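Local structure of hypothetical protein TM1380 (Thermotoga maritima, 1Z85) at residues Glu30-His35 with Val135-Lys140; Tyr57-Lys62 with Ala69-Val74; Lys86-Val91 with Val111-Phe116; Lys118-Gln123 with Gly191-Glu196; Asn161-Asp166 with Ala176-Ser181. The protein probably methylates the N3 position of a specific uridine in 16S ribosomal RNA, using S-adenosyl-L-methionine as the methyl donor. One frame throughout, in Å; residues are numbered along the deposited sequence.

Contact 1: Glu30-His35 with Val135-Lys140; sequences EREAHH and VREAAK
K140, R31 and R136 have the largest buried surfaces where helix 30-38 faces helix 128-142, and all three are long cations. The helix axes stay 12.9 Å apart, too far for backbone or short side chains to meet, so the gap is spanned by long side chains. K140 starts with CG anti to its carbonyl carbon and kinks at chi3 (51°), which delivers NZ to a cluster of acceptors. It meets E32 tip to tip, 2.7 Å from NZ to OE2 on the syn lone pair, with a weak second bond to OE1. The same NZ donates to H35 ND1 at 3.2 Å, tilted from the ring plane, and to E137 OE1 of its own helix at 3.0 Å. A lysine suits this buried spot because one ammonium can serve several acceptors in different directions. The result is a salt-bridge network of R31, E32, R136, E137 and K140, joining the PUA domain to the SPOUT methyltransferase domain. R136 approaches E32 in the plane of its guanidinium, NH1 lying 3.0 Å from OE2, which it meets from above the carboxylate plane; E32 OE2 thus takes two donors. R136 NH2 forms a salt bridge with D29. R31 runs past R136 in the opposite direction, its CD over one guanidinium face, and bends at chi3 (-70°) so that NH1 reaches E137 OE2 on the anti lone pair, 3.1 Å away and nearly straight at 170°. The carboxylates of E32 and E137 come within 4.3 Å of each other, a repulsion that the surrounding cations probably offset.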
# COMPACT_ATOMS: atom_id res chain seq x y z
N GLU B 30 26.64 2.30 -16.64
CA GLU B 30 26.42 0.96 -17.21
C GLU B 30 25.00 0.50 -17.02
O GLU B 30 24.42 -0.14 -17.88
CB GLU B 30 27.35 -0.07 -16.57
CG GLU B 30 27.09 -1.49 -17.07
CD GLU B 30 28.20 -2.45 -16.75
OE1 GLU B 30 29.25 -2.01 -16.19
OE2 GLU B 30 28.02 -3.65 -17.06
N ARG B 31 24.45 0.82 -15.85
CA ARG B 31 23.10 0.46 -15.50
C ARG B 31 22.11 1.00 -16.51
O ARG B 31 21.25 0.26 -16.97
CB ARG B 31 22.80 0.98 -14.10
CG ARG B 31 21.34 1.00 -13.73
CD ARG B 31 21.18 1.25 -12.25
NE ARG B 31 21.65 0.08 -11.54
CZ ARG B 31 20.88 -0.92 -11.11
NH1 ARG B 31 19.54 -0.91 -11.26
NH2 ARG B 31 21.46 -1.93 -10.49
N GLU B 32 22.25 2.27 -16.89
CA GLU B 32 21.33 2.88 -17.87
C GLU B 32 21.51 2.30 -19.25
O GLU B 32 20.52 2.07 -19.94
CB GLU B 32 21.49 4.40 -17.98
CG GLU B 32 21.06 5.21 -16.79
CD GLU B 32 19.64 4.91 -16.30
OE1 GLU B 32 18.66 5.34 -16.98
OE2 GLU B 32 19.51 4.26 -15.24
N ALA B 33 22.75 2.07 -19.68
CA ALA B 33 22.98 1.51 -21.01
C ALA B 33 22.31 0.15 -21.17
O ALA B 33 21.84 -0.18 -22.26
CB ALA B 33 24.47 1.42 -21.32
N HIS B 34 22.30 -0.66 -20.11
CA HIS B 34 21.60 -1.95 -20.15
C HIS B 34 20.10 -1.76 -20.32
O HIS B 34 19.46 -2.53 -21.01
CB HIS B 34 21.87 -2.77 -18.89
CG HIS B 34 21.16 -4.10 -18.87
ND1 HIS B 34 20.08 -4.36 -18.06
CD2 HIS B 34 21.37 -5.23 -19.59
CE1 HIS B 34 19.66 -5.59 -18.26
NE2 HIS B 34 20.42 -6.14 -19.19
N HIS B 35 19.55 -0.73 -19.68
CA HIS B 35 18.10 -0.46 -19.69
C HIS B 35 17.71 0.01 -21.07
O HIS B 35 16.62 -0.28 -21.54
CB HIS B 35 17.74 0.53 -18.54
CG HIS B 35 16.37 1.17 -18.63
ND1 HIS B 35 16.11 2.41 -18.08
CD2 HIS B 35 15.21 0.75 -19.19
CE1 HIS B 35 14.84 2.73 -18.30
NE2 HIS B 35 14.28 1.74 -18.97
N VAL B 135 16.21 4.75 -5.22
CA VAL B 135 15.64 6.08 -5.51
C VAL B 135 15.62 6.42 -7.01
O VAL B 135 14.60 6.83 -7.57
CB VAL B 135 16.45 7.17 -4.76
CG1 VAL B 135 16.13 8.55 -5.32
CG2 VAL B 135 16.18 7.06 -3.26
N ARG B 136 16.74 6.23 -7.66
CA ARG B 136 16.81 6.47 -9.09
C ARG B 136 15.75 5.64 -9.82
O ARG B 136 15.01 6.15 -10.62
CB ARG B 136 18.20 6.11 -9.59
CG ARG B 136 18.39 6.35 -11.06
CD ARG B 136 19.26 5.31 -11.71
NE ARG B 136 20.62 5.46 -11.23
CZ ARG B 136 21.71 5.17 -11.93
NH1 ARG B 136 21.65 4.71 -13.19
NH2 ARG B 136 22.89 5.38 -11.36
N GLU B 137 15.70 4.34 -9.58
CA GLU B 137 14.84 3.49 -10.40
C GLU B 137 13.39 3.85 -10.13
O GLU B 137 12.61 3.94 -11.06
CB GLU B 137 15.10 1.99 -10.15
CG GLU B 137 16.52 1.50 -10.65
CD GLU B 137 16.77 1.62 -12.18
OE1 GLU B 137 15.89 2.08 -12.93
OE2 GLU B 137 17.86 1.26 -12.64
N ALA B 138 13.04 4.09 -8.88
CA ALA B 138 11.67 4.55 -8.52
C ALA B 138 11.29 5.89 -9.15
O ALA B 138 10.21 6.04 -9.73
CB ALA B 138 11.51 4.64 -7.00
N ALA B 139 12.16 6.87 -9.04
CA ALA B 139 11.94 8.16 -9.66
C ALA B 139 11.77 8.05 -11.17
O ALA B 139 10.91 8.71 -11.73
CB ALA B 139 13.12 9.09 -9.31
N LYS B 140 12.57 7.23 -11.84
CA LYS B 140 12.43 7.10 -13.31
C LYS B 140 11.04 6.57 -13.62
O LYS B 140 10.41 7.02 -14.56
CB LYS B 140 13.50 6.18 -13.94
CG LYS B 140 14.88 6.81 -14.09
CD LYS B 140 16.00 5.73 -14.12
CE LYS B 140 15.71 4.61 -15.15
NZ LYS B 140 16.85 3.65 -15.28

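Contact 2: Tyr57-Lys62 with Ala69-Val74; sequences YTCILK and AAAKIV
A69 opens the second strand with a small methyl that L61 CD1 approaches at 4.3 Å; L61 keeps CG anti to its backbone N, and its CD1 also lies near A70 O. A70 gives its carbonyl O to K62 N at 3.0 Å, in the carbonyl plane, while its methyl lies against K62 CE. The lysine chain bends at chi3 (-51°) to lay its methylenes over the neighbouring strand, and its ammonium goes on to a salt bridge with E25. A71 sits opposite L61 in a non-hydrogen-bonded pair, and its CB is 3.5 Å from C59 CB. The small alanine suits a place this close to both C59 and L61, on the face that also carries I73 and is lined by V26, F28 and I47. These strands, 55-64 and 69-78, form an antiparallel beta hairpin within the five-stranded mixed sheet of the PUA domain. K72 pairs with I60 in the hydrogen-bonded manner: K72 N reaches I60 O at 2.8 Å from above the carbonyl plane, and I60 N donates back to K72 O. On this other face the long aliphatic stem of K72 passes K62 obliquely, which suits residues whose charged ends lie at the surface. I73, paired with C59, puts CG1 near C59 SG, while its CD1 runs beside the Y57 ring, 4.1 Å from CD2. The hydroxyl of Y57 is bonded to D51. V74 ends the walk with its N 2.7 Å from T58 O, a straight bond of 167°, and turns CG2 obliquely across I60 CG1 at 3.8 Å.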
# COMPACT_ATOMS: atom_id res chain seq x y z
N TYR B 57 15.97 16.67 -20.04
CA TYR B 57 16.75 16.86 -21.27
C TYR B 57 16.18 15.99 -22.40
O TYR B 57 15.99 14.78 -22.27
CB TYR B 57 18.23 16.53 -21.04
CG TYR B 57 18.83 17.26 -19.86
CD1 TYR B 57 18.73 16.74 -18.56
CD2 TYR B 57 19.49 18.48 -20.02
CE1 TYR B 57 19.26 17.43 -17.47
CE2 TYR B 57 20.04 19.17 -18.93
CZ TYR B 57 19.92 18.64 -17.66
OH TYR B 57 20.45 19.31 -16.59
N THR B 58 15.88 16.64 -23.52
CA THR B 58 15.52 15.93 -24.72
C THR B 58 16.80 15.85 -25.52
O THR B 58 17.46 16.87 -25.75
CB THR B 58 14.44 16.69 -25.47
OG1 THR B 58 13.33 16.89 -24.59
CG2 THR B 58 14.00 15.93 -26.73
N CYS B 59 17.17 14.62 -25.87
CA CYS B 59 18.49 14.32 -26.44
C CYS B 59 18.41 13.37 -27.64
O CYS B 59 17.44 12.63 -27.82
CB CYS B 59 19.42 13.69 -25.38
SG CYS B 59 19.40 14.44 -23.74
N ILE B 60 19.45 13.42 -28.47
CA ILE B 60 19.66 12.45 -29.53
C ILE B 60 20.80 11.51 -29.12
O ILE B 60 21.92 11.95 -28.86
CB ILE B 60 19.99 13.12 -30.87
CG1 ILE B 60 18.98 14.25 -31.16
CG2 ILE B 60 20.02 12.06 -31.99
CD1 ILE B 60 18.96 14.76 -32.60
N LEU B 61 20.50 10.22 -29.05
CA LEU B 61 21.48 9.20 -28.66
C LEU B 61 22.60 9.15 -29.70
O LEU B 61 22.31 9.10 -30.90
CB LEU B 61 20.80 7.83 -28.50
CG LEU B 61 21.57 6.64 -27.89
CD1 LEU B 61 22.13 6.98 -26.52
CD2 LEU B 61 20.67 5.39 -27.78
N LYS B 62 23.85 9.20 -29.24
CA LYS B 62 25.02 9.10 -30.15
C LYS B 62 25.68 7.74 -29.99
O LYS B 62 25.82 7.00 -30.96
CB LYS B 62 26.07 10.19 -29.87
CG LYS B 62 25.58 11.64 -29.89
CD LYS B 62 26.67 12.63 -29.40
CE LYS B 62 27.30 12.21 -28.04
NZ LYS B 62 27.90 13.33 -27.25
N ALA B 69 26.87 5.16 -22.24
CA ALA B 69 26.21 5.81 -23.38
C ALA B 69 26.29 7.34 -23.26
O ALA B 69 26.69 7.86 -22.22
CB ALA B 69 24.75 5.37 -23.48
N ALA B 70 25.95 8.04 -24.33
CA ALA B 70 26.00 9.51 -24.37
C ALA B 70 25.03 9.99 -25.42
O ALA B 70 24.92 9.39 -26.49
CB ALA B 70 27.41 10.03 -24.70
N ALA B 71 24.34 11.08 -25.11
CA ALA B 71 23.36 11.64 -26.02
C ALA B 71 23.54 13.13 -26.05
O ALA B 71 23.89 13.73 -25.03
CB ALA B 71 21.94 11.26 -25.57
N LYS B 72 23.30 13.73 -27.21
CA LYS B 72 23.44 15.17 -27.37
C LYS B 72 22.14 15.83 -26.91
O LYS B 72 21.03 15.39 -27.28
CB LYS B 72 23.72 15.49 -28.85
CG LYS B 72 24.35 16.83 -29.09
CD LYS B 72 25.16 16.84 -30.40
CE LYS B 72 25.78 18.20 -30.68
NZ LYS B 72 24.80 19.25 -30.30
N ILE B 73 22.26 16.87 -26.08
CA ILE B 73 21.10 17.66 -25.61
C ILE B 73 20.56 18.57 -26.76
O ILE B 73 21.35 19.22 -27.43
CB ILE B 73 21.47 18.60 -24.41
CG1 ILE B 73 22.06 17.79 -23.26
CG2 ILE B 73 20.26 19.43 -23.97
CD1 ILE B 73 22.92 18.60 -22.31
N VAL B 74 19.23 18.54 -26.97
CA VAL B 74 18.51 19.45 -27.88
C VAL B 74 17.78 20.49 -27.03
O VAL B 74 17.89 21.68 -27.29
CB VAL B 74 17.42 18.70 -28.71
CG1 VAL B 74 16.60 19.67 -29.58
CG2 VAL B 74 18.04 17.61 -29.56

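Contact 3: Lys86-Val91 with Val111-Phe116; sequences KLSVVV and VDEIFF
V89, V111, V91 and I114 form the apolar centre of this parallel strand pair, the two strands of a beta-alpha-beta unit whose helix 96-108 packs over the same face. V89 CG2 presses against V111 CG2 at 3.4 Å, tighter than ordinary van der Waals contact, and the two side chains cross at about a right angle. Further along, V91 and I114 point the same way side by side with their CG2 methyls in contact. Beta-branched residues suit these extended strands, and C106 and L102 of the helix meet the face they make. F116 lies next to V91, its ring edge 3.7 Å from V91 CG1 at CE1, while I114 CG2 rests over one ring face toward the rim. On the opposite face F115 turns its ring edge to S88, whose short side chain meets it at CE2 through CB and OG.

Outward from these residues the backbone is stitched in parallel register. V89 N donates to E113 O at 3.0 Å, nearly along the C=O axis; F115 N answers to V89 O, and V91 N to F115 O. Where the strands begin, L87 O accepts from both D112 N and E113 N, the first at 2.9 Å. Beyond lies the polar edge, with K86 running across D112; K86 NZ is bound to P83 O rather than to D112. An aspartate suits this place because its short side chain, CG anti to the carbonyl carbon, can turn back to the neighbouring backbone while also pairing with K233: D112 OD2 takes L87 N on its anti lone pair at 3.0 Å, with an N-H...O angle of 169°.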
# COMPACT_ATOMS: atom_id res chain seq x y z
N LYS B 86 9.95 21.26 3.46
CA LYS B 86 10.39 19.91 3.15
C LYS B 86 9.60 18.92 3.98
O LYS B 86 9.23 19.19 5.13
CB LYS B 86 11.88 19.71 3.40
CG LYS B 86 12.82 20.80 2.88
CD LYS B 86 13.75 20.34 1.75
CE LYS B 86 14.68 21.50 1.31
NZ LYS B 86 13.95 22.74 0.87
N LEU B 87 9.33 17.77 3.36
CA LEU B 87 8.86 16.58 4.04
C LEU B 87 10.04 15.60 4.18
O LEU B 87 10.62 15.16 3.19
CB LEU B 87 7.71 15.97 3.25
CG LEU B 87 7.20 14.62 3.78
CD1 LEU B 87 6.68 14.73 5.19
CD2 LEU B 87 6.14 14.10 2.87
N SER B 88 10.38 15.27 5.41
CA SER B 88 11.52 14.38 5.69
C SER B 88 10.98 13.09 6.34
O SER B 88 10.00 13.14 7.08
CB SER B 88 12.54 15.07 6.62
OG SER B 88 12.98 16.29 6.04
N VAL B 89 11.60 11.96 6.03
CA VAL B 89 11.26 10.69 6.65
C VAL B 89 12.53 10.04 7.18
O VAL B 89 13.53 9.96 6.49
CB VAL B 89 10.54 9.77 5.63
CG1 VAL B 89 10.20 8.46 6.23
CG2 VAL B 89 9.20 10.42 5.11
N VAL B 90 12.46 9.53 8.41
CA VAL B 90 13.52 8.68 8.97
C VAL B 90 13.12 7.24 8.71
O VAL B 90 12.07 6.79 9.21
CB VAL B 90 13.69 8.87 10.45
CG1 VAL B 90 14.71 7.91 10.99
CG2 VAL B 90 14.07 10.31 10.73
N VAL B 91 13.91 6.59 7.83
CA VAL B 91 13.77 5.18 7.44
C VAL B 91 14.71 4.32 8.29
O VAL B 91 15.92 4.59 8.39
CB VAL B 91 14.05 5.02 5.95
CG1 VAL B 91 14.09 3.51 5.50
CG2 VAL B 91 13.01 5.82 5.12
N VAL B 111 8.15 12.68 -0.67
CA VAL B 111 9.14 12.99 0.35
C VAL B 111 10.37 13.65 -0.28
O VAL B 111 10.83 13.22 -1.35
CB VAL B 111 9.52 11.72 1.16
CG1 VAL B 111 10.71 11.92 2.04
CG2 VAL B 111 8.32 11.20 1.95
N ASP B 112 10.87 14.70 0.37
CA ASP B 112 12.05 15.49 -0.09
C ASP B 112 13.40 15.00 0.43
O ASP B 112 14.38 15.07 -0.28
CB ASP B 112 11.87 16.97 0.30
CG ASP B 112 10.65 17.59 -0.34
OD1 ASP B 112 10.54 17.59 -1.58
OD2 ASP B 112 9.76 18.02 0.39
N GLU B 113 13.43 14.47 1.67
CA GLU B 113 14.65 13.93 2.29
C GLU B 113 14.43 12.62 3.04
O GLU B 113 13.52 12.53 3.85
CB GLU B 113 15.27 14.93 3.28
CG GLU B 113 15.49 16.29 2.69
CD GLU B 113 16.92 16.85 2.89
OE1 GLU B 113 17.88 16.08 3.29
OE2 GLU B 113 17.06 18.07 2.58
N ILE B 114 15.27 11.63 2.75
CA ILE B 114 15.30 10.36 3.48
C ILE B 114 16.54 10.34 4.41
O ILE B 114 17.66 10.69 4.00
CB ILE B 114 15.36 9.21 2.50
CG1 ILE B 114 14.26 9.38 1.45
CG2 ILE B 114 15.29 7.86 3.23
CD1 ILE B 114 14.26 8.31 0.39
N PHE B 115 16.32 9.93 5.66
CA PHE B 115 17.37 9.80 6.67
C PHE B 115 17.37 8.36 7.15
O PHE B 115 16.36 7.84 7.64
CB PHE B 115 17.15 10.75 7.85
CG PHE B 115 17.30 12.19 7.50
CD1 PHE B 115 18.52 12.81 7.57
CD2 PHE B 115 16.19 12.94 7.08
CE1 PHE B 115 18.65 14.16 7.24
CE2 PHE B 115 16.31 14.26 6.71
CZ PHE B 115 17.54 14.89 6.80
N PHE B 116 18.52 7.72 7.02
CA PHE B 116 18.68 6.33 7.45
C PHE B 116 19.23 6.22 8.85
O PHE B 116 20.38 6.59 9.10
CB PHE B 116 19.57 5.60 6.43
CG PHE B 116 18.92 5.44 5.11
CD1 PHE B 116 17.79 4.68 5.00
CD2 PHE B 116 19.42 6.05 4.00
CE1 PHE B 116 17.19 4.53 3.79
CE2 PHE B 116 18.81 5.90 2.77
CZ PHE B 116 17.73 5.15 2.66

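Contact 4: Lys118-Gln123 with Gly191-Glu196; sequences KFERSQ and GFSEKE
A capping box at the start of helix 194-201 organises the tight side of this contact, between that helix start and the loop after strand 113-117. S193, at the N-cap, accepts from E196 N through OG, and E196 OE1 in return takes S193 N at 2.9 Å on its anti lone pair. Glutamate suits the place because its other oxygen remains available: E196 OE2 accepts from E120 N, in the type I turn from F119 to S122, at 2.7 Å from above the carboxylate plane. The same carboxylate lies at the edge of the F119 ring. F119 CE2 lies at the edge of the F192 ring, 3.7 Å from F192 CE1, the two ring planes being oblique to each other. S193 OG also donates to E120 OE1 at 2.6 Å, while the E120 and E196 carboxylates are stacked, 15° from parallel.

The looser side belongs to exposed R121. Its chain runs extended past G191, and one guanidinium face lies over F192 O; the charged end bonds to G190 O instead. G191 has a positive phi of 94°, a conformation that favours glycine. Between the two sides, a single water accepts from R121 N and donates to G191 O at 2.6 Å and to E196 OE1 at 2.5 Å.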
# COMPACT_ATOMS: atom_id res chain seq x y z
N LYS B 118 19.86 3.51 12.20
CA LYS B 118 19.92 2.19 12.77
C LYS B 118 19.42 2.27 14.24
O LYS B 118 20.12 2.73 15.18
CB LYS B 118 21.36 1.69 12.67
CG LYS B 118 21.62 0.18 12.95
CD LYS B 118 23.11 0.07 13.47
CE LYS B 118 23.72 -1.34 13.48
NZ LYS B 118 25.22 -1.35 13.20
N PHE B 119 18.20 1.79 14.46
CA PHE B 119 17.60 1.81 15.81
C PHE B 119 18.30 0.78 16.65
O PHE B 119 18.99 -0.10 16.10
CB PHE B 119 16.09 1.58 15.74
CG PHE B 119 15.33 2.74 15.12
CD1 PHE B 119 15.24 2.89 13.73
CD2 PHE B 119 14.72 3.68 15.92
CE1 PHE B 119 14.58 3.95 13.16
CE2 PHE B 119 14.04 4.75 15.35
CZ PHE B 119 13.96 4.88 13.96
N GLU B 120 18.14 0.87 17.98
CA GLU B 120 18.93 0.05 18.90
C GLU B 120 18.72 -1.45 18.70
O GLU B 120 19.64 -2.24 18.83
CB GLU B 120 18.70 0.47 20.38
CG GLU B 120 19.45 1.77 20.77
CD GLU B 120 19.07 2.40 22.15
OE1 GLU B 120 18.23 1.86 22.93
OE2 GLU B 120 19.65 3.48 22.44
N ARG B 121 17.50 -1.85 18.34
CA ARG B 121 17.22 -3.27 18.13
C ARG B 121 17.60 -3.87 16.78
O ARG B 121 17.38 -5.07 16.59
CB ARG B 121 15.75 -3.54 18.43
CG ARG B 121 15.49 -3.45 19.93
CD ARG B 121 14.07 -3.68 20.23
NE ARG B 121 13.78 -3.43 21.64
CZ ARG B 121 12.55 -3.50 22.15
NH1 ARG B 121 11.53 -3.81 21.36
NH2 ARG B 121 12.33 -3.26 23.42
N SER B 122 18.18 -3.08 15.87
CA SER B 122 18.60 -3.57 14.54
C SER B 122 20.10 -3.74 14.50
O SER B 122 20.80 -2.92 15.05
CB SER B 122 18.26 -2.59 13.45
OG SER B 122 18.73 -3.00 12.18
N GLN B 123 20.58 -4.80 13.85
CA GLN B 123 22.00 -4.93 13.57
C GLN B 123 22.32 -4.80 12.11
O GLN B 123 23.36 -5.19 11.70
CB GLN B 123 22.55 -6.26 14.08
CG GLN B 123 22.14 -6.63 15.46
CD GLN B 123 22.75 -7.95 15.88
OE1 GLN B 123 22.18 -8.69 16.68
NE2 GLN B 123 23.87 -8.29 15.29
N GLY B 191 10.74 -2.92 17.25
CA GLY B 191 10.16 -1.97 18.20
C GLY B 191 11.17 -0.97 18.72
O GLY B 191 12.38 -1.21 18.66
N PHE B 192 10.68 0.18 19.18
CA PHE B 192 11.54 1.12 19.91
C PHE B 192 12.01 0.47 21.23
O PHE B 192 11.27 -0.24 21.89
CB PHE B 192 10.81 2.45 20.21
CG PHE B 192 10.32 3.19 18.99
CD1 PHE B 192 11.20 3.70 18.06
CD2 PHE B 192 8.96 3.42 18.80
CE1 PHE B 192 10.75 4.40 16.93
CE2 PHE B 192 8.52 4.14 17.71
CZ PHE B 192 9.41 4.60 16.75
N SER B 193 13.26 0.68 21.59
CA SER B 193 13.72 0.37 22.93
C SER B 193 13.05 1.41 23.81
O SER B 193 12.36 2.30 23.30
CB SER B 193 15.25 0.47 23.01
OG SER B 193 15.68 1.80 22.82
N GLU B 194 13.23 1.28 25.12
CA GLU B 194 12.62 2.19 26.07
C GLU B 194 13.32 3.55 26.07
O GLU B 194 12.69 4.58 26.32
CB GLU B 194 12.63 1.58 27.48
CG GLU B 194 11.55 0.51 27.72
N LYS B 195 14.62 3.56 25.84
CA LYS B 195 15.36 4.79 25.67
C LYS B 195 14.83 5.55 24.46
O LYS B 195 14.57 6.74 24.56
CB LYS B 195 16.83 4.47 25.46
CG LYS B 195 17.78 5.26 26.35
CD LYS B 195 19.23 4.76 26.18
CE LYS B 195 19.76 3.99 27.41
NZ LYS B 195 21.26 4.09 27.48
N GLU B 196 14.69 4.87 23.32
CA GLU B 196 14.18 5.50 22.11
C GLU B 196 12.78 6.07 22.33
O GLU B 196 12.44 7.15 21.87
CB GLU B 196 14.18 4.51 20.92
CG GLU B 196 15.61 4.09 20.47
CD GLU B 196 15.66 2.95 19.49
OE1 GLU B 196 14.79 2.05 19.57
OE2 GLU B 196 16.61 2.94 18.66
O HOH W 1 14.82 -0.24 18.53

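Contact 5: Asn161-Asp166 with Ala176-Ser181; sequences NVITLD and ANLEGS
N161 leaves its strand with CG anti to the backbone N (chi1 -154°), a torsion that sends the amide across to the returning loop. Its CB touches S181 O at 3.4 Å and lies near E179 O. CG stands between the carbonyls of N177 and E179, while OD1 is 3.6 Å from N177 O. The tip does the binding: N161 ND2 reaches E179 O at 2.9 Å along an almost straight bond of 174°, on a lone pair in the carbonyl plane and in the plane of the amide. Its second bond goes to N177 O at 3.1 Å, which is met well above the carbonyl plane and lies tilted out of the amide plane, so it is the less regular of the two. An asparagine suits this position because a single NH2 carries two hydrogens and can hold two main-chain carbonyls of the loop at once, tying the curve of the loop to the strand end.

Two residues further on, I163 makes the apolar half of the contact. Its CD1 is 4.1 Å from L178 CD2, the two chains crossing at about a right angle, and 4.2 Å from A176 CB. The branched aliphatic chain is long enough to reach the loop, and L178 in turn packs on Y226, I227 and K230 of helix 216-230. G180, at a positive phi of 75°, lets the loop turn toward S181 and the next strand. The backbone of N161 and I163 bonds T183, placing this contact at the N-terminal ends of strands 161-165 and 182-186, neighbours in the parallel sheet of the SPOUT methyltransferase domain, which has the alpha/beta knot fold.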
# COMPACT_ATOMS: atom_id res chain seq x y z
N ASN B 161 8.24 20.15 13.70
CA ASN B 161 7.16 19.20 13.90
C ASN B 161 7.66 17.81 13.56
O ASN B 161 8.08 17.60 12.44
CB ASN B 161 6.01 19.61 12.96
CG ASN B 161 4.66 19.16 13.45
OD1 ASN B 161 4.55 18.24 14.25
ND2 ASN B 161 3.63 19.80 12.95
N VAL B 162 7.64 16.89 14.52
CA VAL B 162 7.95 15.49 14.25
C VAL B 162 6.77 14.59 14.62
O VAL B 162 6.11 14.78 15.65
CB VAL B 162 9.19 15.02 15.01
CG1 VAL B 162 9.68 13.66 14.48
CG2 VAL B 162 10.34 16.09 14.93
N ILE B 163 6.49 13.64 13.74
CA ILE B 163 5.44 12.64 13.91
C ILE B 163 6.11 11.26 13.91
O ILE B 163 6.86 10.95 12.98
CB ILE B 163 4.46 12.64 12.71
CG1 ILE B 163 3.95 14.03 12.38
CG2 ILE B 163 3.26 11.69 12.98
CD1 ILE B 163 2.97 14.51 13.34
N THR B 164 5.83 10.44 14.92
CA THR B 164 6.42 9.10 15.00
C THR B 164 5.36 8.05 14.69
O THR B 164 4.32 8.01 15.33
CB THR B 164 7.03 8.85 16.38
OG1 THR B 164 8.07 9.79 16.61
CG2 THR B 164 7.64 7.44 16.47
N LEU B 165 5.62 7.23 13.67
CA LEU B 165 4.86 6.03 13.40
C LEU B 165 5.39 4.81 14.20
O LEU B 165 6.36 4.14 13.80
CB LEU B 165 4.90 5.70 11.89
CG LEU B 165 4.30 4.35 11.44
CD1 LEU B 165 2.86 4.13 12.00
CD2 LEU B 165 4.34 4.27 9.91
N ASP B 166 4.75 4.54 15.32
CA ASP B 166 4.97 3.35 16.12
C ASP B 166 4.18 2.21 15.47
O ASP B 166 2.94 2.23 15.43
CB ASP B 166 4.47 3.59 17.56
CG ASP B 166 4.77 2.43 18.51
OD1 ASP B 166 5.50 1.49 18.14
OD2 ASP B 166 4.26 2.46 19.65
N ALA B 176 -3.49 14.59 14.62
CA ALA B 176 -2.15 15.20 14.69
C ALA B 176 -2.08 16.58 14.04
O ALA B 176 -2.73 16.82 13.01
CB ALA B 176 -1.13 14.31 14.08
N ASN B 177 -1.33 17.48 14.67
CA ASN B 177 -1.02 18.75 14.05
C ASN B 177 0.06 18.60 13.00
O ASN B 177 1.11 17.98 13.26
CB ASN B 177 -0.57 19.78 15.04
CG ASN B 177 -0.31 21.09 14.39
OD1 ASN B 177 -1.24 21.76 13.93
ND2 ASN B 177 0.95 21.45 14.27
N LEU B 178 -0.17 19.18 11.83
CA LEU B 178 0.72 19.03 10.70
C LEU B 178 1.29 20.38 10.21
O LEU B 178 1.88 20.46 9.14
CB LEU B 178 -0.01 18.30 9.57
CG LEU B 178 -0.53 16.89 9.89
CD1 LEU B 178 -1.30 16.34 8.71
CD2 LEU B 178 0.57 15.92 10.30
N GLU B 179 1.15 21.42 11.02
CA GLU B 179 1.72 22.73 10.72
C GLU B 179 3.23 22.71 10.45
O GLU B 179 4.01 22.10 11.18
CB GLU B 179 1.44 23.72 11.88
CG GLU B 179 0.00 24.15 12.01
CD GLU B 179 -0.42 24.94 10.82
OE1 GLU B 179 -0.06 26.15 10.78
OE2 GLU B 179 -1.03 24.34 9.90
N GLY B 180 3.62 23.41 9.38
CA GLY B 180 5.00 23.64 9.04
C GLY B 180 5.66 22.40 8.46
O GLY B 180 5.00 21.42 8.14
N SER B 181 6.98 22.51 8.28
CA SER B 181 7.88 21.39 7.97
C SER B 181 7.70 20.13 8.84
O SER B 181 7.74 20.22 10.07
CB SER B 181 9.32 21.89 8.14
OG SER B 181 9.88 22.16 6.88

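How the contacts relate
From the N terminus, helix 30-38 of the PUA domain opens contact 1, which closes only at helix 128-142. Inside that long loop lie contact 2, a local hairpin of the PUA sheet, and contact 3, the first parallel strand pair of the methyltransferase sheet. Contact 1 thus joins the two domains. Contact 4 opens just after contact 3, before contact 1 has closed, so contacts 1 and 4 cross; it ties the loop after strand 113-117 to the start of helix 194-201. Contact 5 is nested within contact 4 and meets it where F192 packs on T164. Contacts 3 and 5 belong to the same sheet and touch through K86 and S181.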